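Local coordinates for protein valine-pyruvate aminotransferase (Salmonella typhimurium, PDB 3G7Q) that catalyses the pyridoxal 5'-phosphate-dependent transfer of an amino group between L-valine and pyruvate, yielding 3-methyl-2-oxobutanoate and L-alanine, at residues 192-196 against 334-338; 340-346 against 386-392. One frame throughout, in Å; residues are numbered along the deposited sequence.

Interaction 1: 192-196 against 334-338; sequences PTGNV and HKPEG
Two irregular loops meet here, their end-to-end directions 57° apart, with G194 CA 4.8 Å from G338 CA. Segment 192-196 enters through a cis peptide before P192, part of the Asn-Pro-Thr-Gly signature of class I aminotransferases. T193 (phi/psi -94/-22, chi1 p) forms an ST turn, its OG1 accepting from N195 N at 3.0 Å, and sets its CB over the H334 ring, 4.0 Å from the centroid and 10° off the normal: a CH-pi contact. Water 1 joins T193 O (3.1 Å) to H334 O (2.7 Å). G194 turns at positive phi (76/10); an ideal CB would sit 2.9 Å from G338 O, a clash. G194 O accepts at 2.9 Å from E337 N, the last residue of the inverse gamma turn centred on P336. N195 then extends (-67/146). E337 (chi1 m, chi2 t) brings its OE1 within 2.9 Å of V196 N, which donates to it. V196 CG2 packs 3.5 Å from E337 CB. K167 gives E337 OE1 a salt bridge and hydrogen-bonds N195 OD1 and V196 O. The contact is buried between strand 165-169, which supplies K167, and strand 341-345, whose W343 touches P192, T193 and H334, while P336 rests on helix 299-325.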
loop_
_atom_site.group_PDB
_atom_site.type_symbol
_atom_site.label_atom_id
_atom_site.label_comp_id
_atom_site.label_asym_id
_atom_site.label_seq_id
_atom_site.Cartn_x
_atom_site.Cartn_y
_atom_site.Cartn_z
ATOM N N PRO A 192 -7.538 -2.961 -21.396
ATOM C CA PRO A 192 -8.648 -2.096 -21.822
ATOM C C PRO A 192 -9.671 -2.573 -22.836
ATOM O O PRO A 192 -10.582 -1.819 -23.157
ATOM C CB PRO A 192 -7.860 -0.951 -22.490
ATOM C CG PRO A 192 -6.805 -1.694 -23.266
ATOM C CD PRO A 192 -6.404 -2.851 -22.343
ATOM N N THR A 193 -9.549 -3.797 -23.299
ATOM C CA THR A 193 -10.366 -4.301 -24.417
ATOM C C THR A 193 -11.629 -5.040 -24.097
ATOM O O THR A 193 -12.520 -5.156 -24.937
ATOM C CB THR A 193 -9.498 -5.279 -25.226
ATOM O OG1 THR A 193 -8.986 -6.290 -24.351
ATOM C CG2 THR A 193 -8.301 -4.555 -25.879
ATOM N N GLY A 194 -11.704 -5.575 -22.886
ATOM C CA GLY A 194 -12.758 -6.491 -22.520
ATOM C C GLY A 194 -12.496 -7.878 -23.127
ATOM O O GLY A 194 -13.389 -8.755 -23.112
ATOM N N ASN A 195 -11.310 -8.101 -23.689
ATOM C CA ASN A 195 -11.015 -9.385 -24.281
ATOM C C ASN A 195 -10.928 -10.502 -23.246
ATOM O O ASN A 195 -10.446 -10.286 -22.135
ATOM C CB ASN A 195 -9.683 -9.346 -25.001
ATOM C CG ASN A 195 -9.435 -10.603 -25.832
ATOM O OD1 ASN A 195 -10.317 -11.042 -26.585
ATOM N ND2 ASN A 195 -8.238 -11.195 -25.683
ATOM N N VAL A 196 -11.353 -11.687 -23.656
ATOM C CA VAL A 196 -11.183 -12.888 -22.852
ATOM C C VAL A 196 -10.346 -13.868 -23.673
ATOM O O VAL A 196 -10.827 -14.474 -24.644
ATOM C CB VAL A 196 -12.528 -13.479 -22.384
ATOM C CG1 VAL A 196 -12.334 -14.899 -21.815
ATOM C CG2 VAL A 196 -13.153 -12.553 -21.345
ATOM N N HIS A 334 -14.225 -3.618 -29.831
ATOM C CA HIS A 334 -13.719 -4.940 -29.447
ATOM C C HIS A 334 -14.878 -5.693 -28.804
ATOM O O HIS A 334 -15.651 -5.117 -28.032
ATOM C CB HIS A 334 -12.561 -4.873 -28.458
ATOM C CG HIS A 334 -11.835 -6.175 -28.310
ATOM N ND1 HIS A 334 -12.352 -7.236 -27.596
ATOM C CD2 HIS A 334 -10.650 -6.603 -28.821
ATOM C CE1 HIS A 334 -11.504 -8.257 -27.657
ATOM N NE2 HIS A 334 -10.474 -7.910 -28.407
ATOM N N LYS A 335 -15.036 -6.964 -29.146
ATOM C CA LYS A 335 -16.097 -7.773 -28.511
ATOM C C LYS A 335 -16.008 -7.637 -26.989
ATOM O O LYS A 335 -14.978 -7.858 -26.406
ATOM C CB LYS A 335 -15.979 -9.230 -28.932
ATOM C CG LYS A 335 -17.136 -10.041 -28.373
ATOM C CD LYS A 335 -17.004 -11.478 -28.782
ATOM C CE LYS A 335 -18.290 -12.209 -28.387
ATOM N NZ LYS A 335 -18.210 -13.617 -28.838
ATOM N N PRO A 336 -17.087 -7.188 -26.343
ATOM C CA PRO A 336 -17.023 -6.951 -24.909
ATOM C C PRO A 336 -17.243 -8.252 -24.142
ATOM O O PRO A 336 -18.369 -8.610 -23.822
ATOM C CB PRO A 336 -18.166 -5.941 -24.688
ATOM C CG PRO A 336 -19.090 -6.227 -25.651
ATOM C CD PRO A 336 -18.384 -6.763 -26.896
ATOM N N GLU A 337 -16.160 -8.962 -23.864
ATOM C CA GLU A 337 -16.270 -10.283 -23.208
ATOM C C GLU A 337 -16.210 -10.224 -21.680
ATOM O O GLU A 337 -16.521 -11.222 -21.006
ATOM C CB GLU A 337 -15.220 -11.244 -23.792
ATOM C CG GLU A 337 -15.421 -11.511 -25.278
ATOM C CD GLU A 337 -14.459 -12.512 -25.820
ATOM O OE1 GLU A 337 -13.246 -12.270 -25.786
ATOM O OE2 GLU A 337 -14.924 -13.569 -26.288
ATOM N N GLY A 338 -15.892 -9.063 -21.124
ATOM C CA GLY A 338 -15.857 -8.853 -19.706
ATOM C C GLY A 338 -15.287 -7.496 -19.402
ATOM O O GLY A 338 -14.990 -6.704 -20.315
HETATM O O HOH W 1 -14.696 -3.379 -26.145
HETATM O O HOH W 2 -13.220 -15.557 -25.807
#

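Interaction 2: 340-346 against 386-392; sequences IFLWLWF and QCMRMNY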
loop_
_atom_site.group_PDB
_atom_site.type_symbol
_atom_site.label_atom_id
_atom_site.label_comp_id
_atom_site.label_asym_id
_atom_site.label_seq_id
_atom_site.Cartn_x
_atom_site.Cartn_y
_atom_site.Cartn_z
ATOM N N ILE A 340 -15.179 -3.607 -17.662
ATOM C CA ILE A 340 -16.064 -2.429 -17.597
ATOM C C ILE A 340 -15.774 -1.363 -18.658
ATOM O O ILE A 340 -16.208 -0.199 -18.528
ATOM C CB ILE A 340 -15.980 -1.794 -16.160
ATOM C CG1 ILE A 340 -14.568 -1.260 -15.830
ATOM C CG2 ILE A 340 -16.496 -2.821 -15.093
ATOM C CD1 ILE A 340 -14.466 -0.450 -14.484
ATOM N N PHE A 341 -15.049 -1.779 -19.694
ATOM C CA PHE A 341 -14.623 -0.878 -20.751
ATOM C C PHE A 341 -15.117 -1.285 -22.131
ATOM O O PHE A 341 -15.430 -2.433 -22.371
ATOM C CB PHE A 341 -13.092 -0.875 -20.843
ATOM C CG PHE A 341 -12.412 -0.617 -19.526
ATOM C CD1 PHE A 341 -12.324 0.671 -19.012
ATOM C CD2 PHE A 341 -11.925 -1.667 -18.780
ATOM C CE1 PHE A 341 -11.733 0.900 -17.771
ATOM C CE2 PHE A 341 -11.326 -1.432 -17.516
ATOM C CZ PHE A 341 -11.236 -0.178 -17.026
ATOM N N LEU A 342 -15.157 -0.300 -23.017
ATOM C CA LEU A 342 -15.287 -0.547 -24.432
ATOM C C LEU A 342 -14.011 0.008 -25.093
ATOM O O LEU A 342 -13.526 1.113 -24.777
ATOM C CB LEU A 342 -16.545 0.058 -25.037
ATOM C CG LEU A 342 -17.857 -0.602 -24.634
ATOM C CD1 LEU A 342 -19.052 0.225 -25.193
ATOM C CD2 LEU A 342 -17.925 -2.062 -25.108
ATOM N N TRP A 343 -13.466 -0.795 -25.983
ATOM C CA TRP A 343 -12.267 -0.440 -26.752
ATOM C C TRP A 343 -12.732 -0.170 -28.163
ATOM O O TRP A 343 -13.239 -1.084 -28.872
ATOM C CB TRP A 343 -11.280 -1.580 -26.685
ATOM C CG TRP A 343 -9.988 -1.449 -27.427
ATOM C CD1 TRP A 343 -9.631 -2.075 -28.571
ATOM C CD2 TRP A 343 -8.827 -0.722 -26.989
ATOM N NE1 TRP A 343 -8.348 -1.766 -28.893
ATOM C CE2 TRP A 343 -7.825 -0.941 -27.941
ATOM C CE3 TRP A 343 -8.556 0.110 -25.899
ATOM C CZ2 TRP A 343 -6.551 -0.372 -27.842
ATOM C CZ3 TRP A 343 -7.286 0.665 -25.781
ATOM C CH2 TRP A 343 -6.305 0.420 -26.752
ATOM N N LEU A 344 -12.534 1.086 -28.568
ATOM C CA LEU A 344 -13.008 1.583 -29.849
ATOM C C LEU A 344 -11.857 1.722 -30.825
ATOM O O LEU A 344 -10.869 2.389 -30.518
ATOM C CB LEU A 344 -13.674 2.943 -29.673
ATOM C CG LEU A 344 -14.740 3.020 -28.547
ATOM C CD1 LEU A 344 -15.332 4.443 -28.442
ATOM C CD2 LEU A 344 -15.815 1.939 -28.700
ATOM N N TRP A 345 -12.006 1.096 -31.992
ATOM C CA TRP A 345 -11.040 1.164 -33.074
ATOM C C TRP A 345 -11.673 1.933 -34.235
ATOM O O TRP A 345 -12.562 1.418 -34.896
ATOM C CB TRP A 345 -10.602 -0.233 -33.491
ATOM C CG TRP A 345 -9.723 -0.306 -34.704
ATOM C CD1 TRP A 345 -8.874 0.663 -35.185
ATOM C CD2 TRP A 345 -9.528 -1.459 -35.540
ATOM N NE1 TRP A 345 -8.225 0.200 -36.314
ATOM C CE2 TRP A 345 -8.605 -1.098 -36.547
ATOM C CE3 TRP A 345 -10.053 -2.752 -35.542
ATOM C CZ2 TRP A 345 -8.204 -1.985 -37.546
ATOM C CZ3 TRP A 345 -9.660 -3.635 -36.568
ATOM C CH2 TRP A 345 -8.758 -3.228 -37.555
ATOM N N PHE A 346 -11.202 3.160 -34.449
ATOM C CA PHE A 346 -11.691 4.052 -35.499
ATOM C C PHE A 346 -10.885 3.676 -36.715
ATOM O O PHE A 346 -9.872 4.291 -37.053
ATOM C CB PHE A 346 -11.535 5.513 -35.066
ATOM C CG PHE A 346 -12.175 5.801 -33.731
ATOM C CD1 PHE A 346 -13.547 5.645 -33.553
ATOM C CD2 PHE A 346 -11.409 6.193 -32.635
ATOM C CE1 PHE A 346 -14.128 5.905 -32.337
ATOM C CE2 PHE A 346 -12.003 6.455 -31.417
ATOM C CZ PHE A 346 -13.352 6.304 -31.259
ATOM N N GLN A 386 -5.153 4.450 -33.551
ATOM C CA GLN A 386 -6.508 4.503 -34.066
ATOM C C GLN A 386 -7.529 4.013 -33.038
ATOM O O GLN A 386 -8.697 3.904 -33.366
ATOM C CB GLN A 386 -6.611 3.640 -35.325
ATOM C CG GLN A 386 -5.712 4.119 -36.432
ATOM C CD GLN A 386 -5.676 3.223 -37.658
ATOM O OE1 GLN A 386 -6.427 2.243 -37.801
ATOM N NE2 GLN A 386 -4.777 3.564 -38.565
ATOM N N CYS A 387 -7.089 3.755 -31.800
ATOM C CA CYS A 387 -7.969 3.215 -30.765
ATOM C C CYS A 387 -8.079 4.127 -29.562
ATOM O O CYS A 387 -7.190 4.951 -29.306
ATOM C CB CYS A 387 -7.468 1.851 -30.285
ATOM S SG CYS A 387 -7.326 0.539 -31.517
HETATM N N MSE A 388 -9.172 3.969 -28.826
HETATM C CA MSE A 388 -9.384 4.652 -27.566
HETATM C C MSE A 388 -10.128 3.752 -26.612
HETATM O O MSE A 388 -10.909 2.902 -27.029
HETATM C CB MSE A 388 -10.205 5.932 -27.733
HETATM C CG MSE A 388 -9.543 6.966 -28.634
HETATM SE SE MSE A 388 -10.293 8.758 -28.372
HETATM C CE MSE A 388 -9.209 8.839 -26.863
ATOM N N ARG A 389 -9.899 3.948 -25.318
ATOM C CA ARG A 389 -10.658 3.223 -24.310
ATOM C C ARG A 389 -11.682 4.147 -23.651
ATOM O O ARG A 389 -11.363 5.292 -23.299
ATOM C CB ARG A 389 -9.743 2.718 -23.206
ATOM C CG ARG A 389 -10.418 1.758 -22.228
ATOM C CD ARG A 389 -9.556 1.536 -20.956
ATOM N NE ARG A 389 -9.644 2.649 -19.999
ATOM C CZ ARG A 389 -8.918 2.742 -18.878
ATOM N NH1 ARG A 389 -8.042 1.796 -18.555
ATOM N NH2 ARG A 389 -9.057 3.793 -18.077
HETATM N N MSE A 390 -12.886 3.637 -23.447
HETATM C CA MSE A 390 -13.906 4.317 -22.657
HETATM C C MSE A 390 -14.447 3.366 -21.591
HETATM O O MSE A 390 -14.353 2.135 -21.726
HETATM C CB MSE A 390 -15.058 4.821 -23.522
HETATM C CG MSE A 390 -15.788 3.767 -24.293
HETATM SE SE MSE A 390 -17.474 4.565 -25.017
HETATM C CE MSE A 390 -18.554 4.494 -23.457
ATOM N N ASN A 391 -15.036 3.951 -20.549
ATOM C CA ASN A 391 -15.674 3.225 -19.443
ATOM C C ASN A 391 -17.171 3.304 -19.709
ATOM O O ASN A 391 -17.683 4.407 -19.913
ATOM C CB ASN A 391 -15.280 3.875 -18.118
ATOM C CG ASN A 391 -15.832 3.146 -16.914
ATOM O OD1 ASN A 391 -16.992 2.736 -16.908
ATOM N ND2 ASN A 391 -15.002 3.022 -15.855
ATOM N N TYR A 392 -17.864 2.163 -19.776
ATOM C CA TYR A 392 -19.325 2.165 -20.106
ATOM C C TYR A 392 -20.265 2.253 -18.894
ATOM O O TYR A 392 -21.492 2.172 -19.055
ATOM C CB TYR A 392 -19.692 0.945 -20.971
ATOM C CG TYR A 392 -19.555 -0.417 -20.318
ATOM C CD1 TYR A 392 -20.547 -0.903 -19.464
ATOM C CD2 TYR A 392 -18.467 -1.229 -20.586
ATOM C CE1 TYR A 392 -20.432 -2.132 -18.853
ATOM C CE2 TYR A 392 -18.367 -2.487 -20.023
ATOM C CZ TYR A 392 -19.338 -2.922 -19.139
ATOM O OH TYR A 392 -19.222 -4.162 -18.546
#
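Strands 341-345 and 387-391 run antiparallel, with axes 4.7 Å apart at closest and N-to-C directions at 157°. Two hydrogen-bonded pairs carry reciprocal bonds: L342 N to M390 O and M390 N to L342 O, then L344 N to M388 O and M388 N to L344 O, all 2.9 Å. The ladder continues past both strand ends, through Y392 N to I340 O (3.1 Å) and F346 N to Q386 O (2.8 Å). The intervening residues send their backbone polar groups outward: W343 bonds H334, W345 bonds L332, C387 bonds G370 and R389 bonds V368, so both strands are internal to the sheet.

One face carries F341, W343, W345, C387, R389 and N391. C387 SG lies obliquely 4.3 Å from the centroid of the W343 five-membered ring and 4.6 Å from that of W345. W345 NE1 donates to Q386 OE1 at 3.1 Å, an oxygen that also accepts from D348 N; W343 NE1 is satisfied by the Y168 hydroxyl. F341 CD1 lies over the R389 guanidinium, 3.5 Å from its NE. N391 ND2 donates to the G38 and N40 carbonyls, and its OD1 accepts from V393 N. The other face is apolar: L342 CB meets CG of selenomethionine M390 at 3.9 Å, and L344 CD1 lies 4.0 Å from its SE.

An oily face therefore lies against helices 299-325 and 353-362, while the aromatic face holds R389 with NH1 and NH2 hydrogen-bonded to N191 OD1 and G37 O respectively, a placement consistent with the substrate-carboxylate arginine of class I aminotransferases.

How the interactions relate
Read from the N terminus, the chain leaves strand 181-187 of the seven-stranded sheet, makes the 192-196 loop and enters helix 199-211. Interaction 1 closes when 334-338 returns 138 residues later; interaction 2 then opens at 340 and closes a shorter excursion, through helix 353-362, at 386-392. The two are in series, neither nested nor crossed, yet they adjoin along the turn between strands 332-334 and 341-345, with one residue between them, and their centres lie about 10 Å apart. H334 N sits 2.9 Å from W343 O, probably hydrogen-bonded, and P192 CB packs 3.4 Å from R389 CD. Together they fasten the loop beyond the seven-stranded sheet to the core of the six-stranded one.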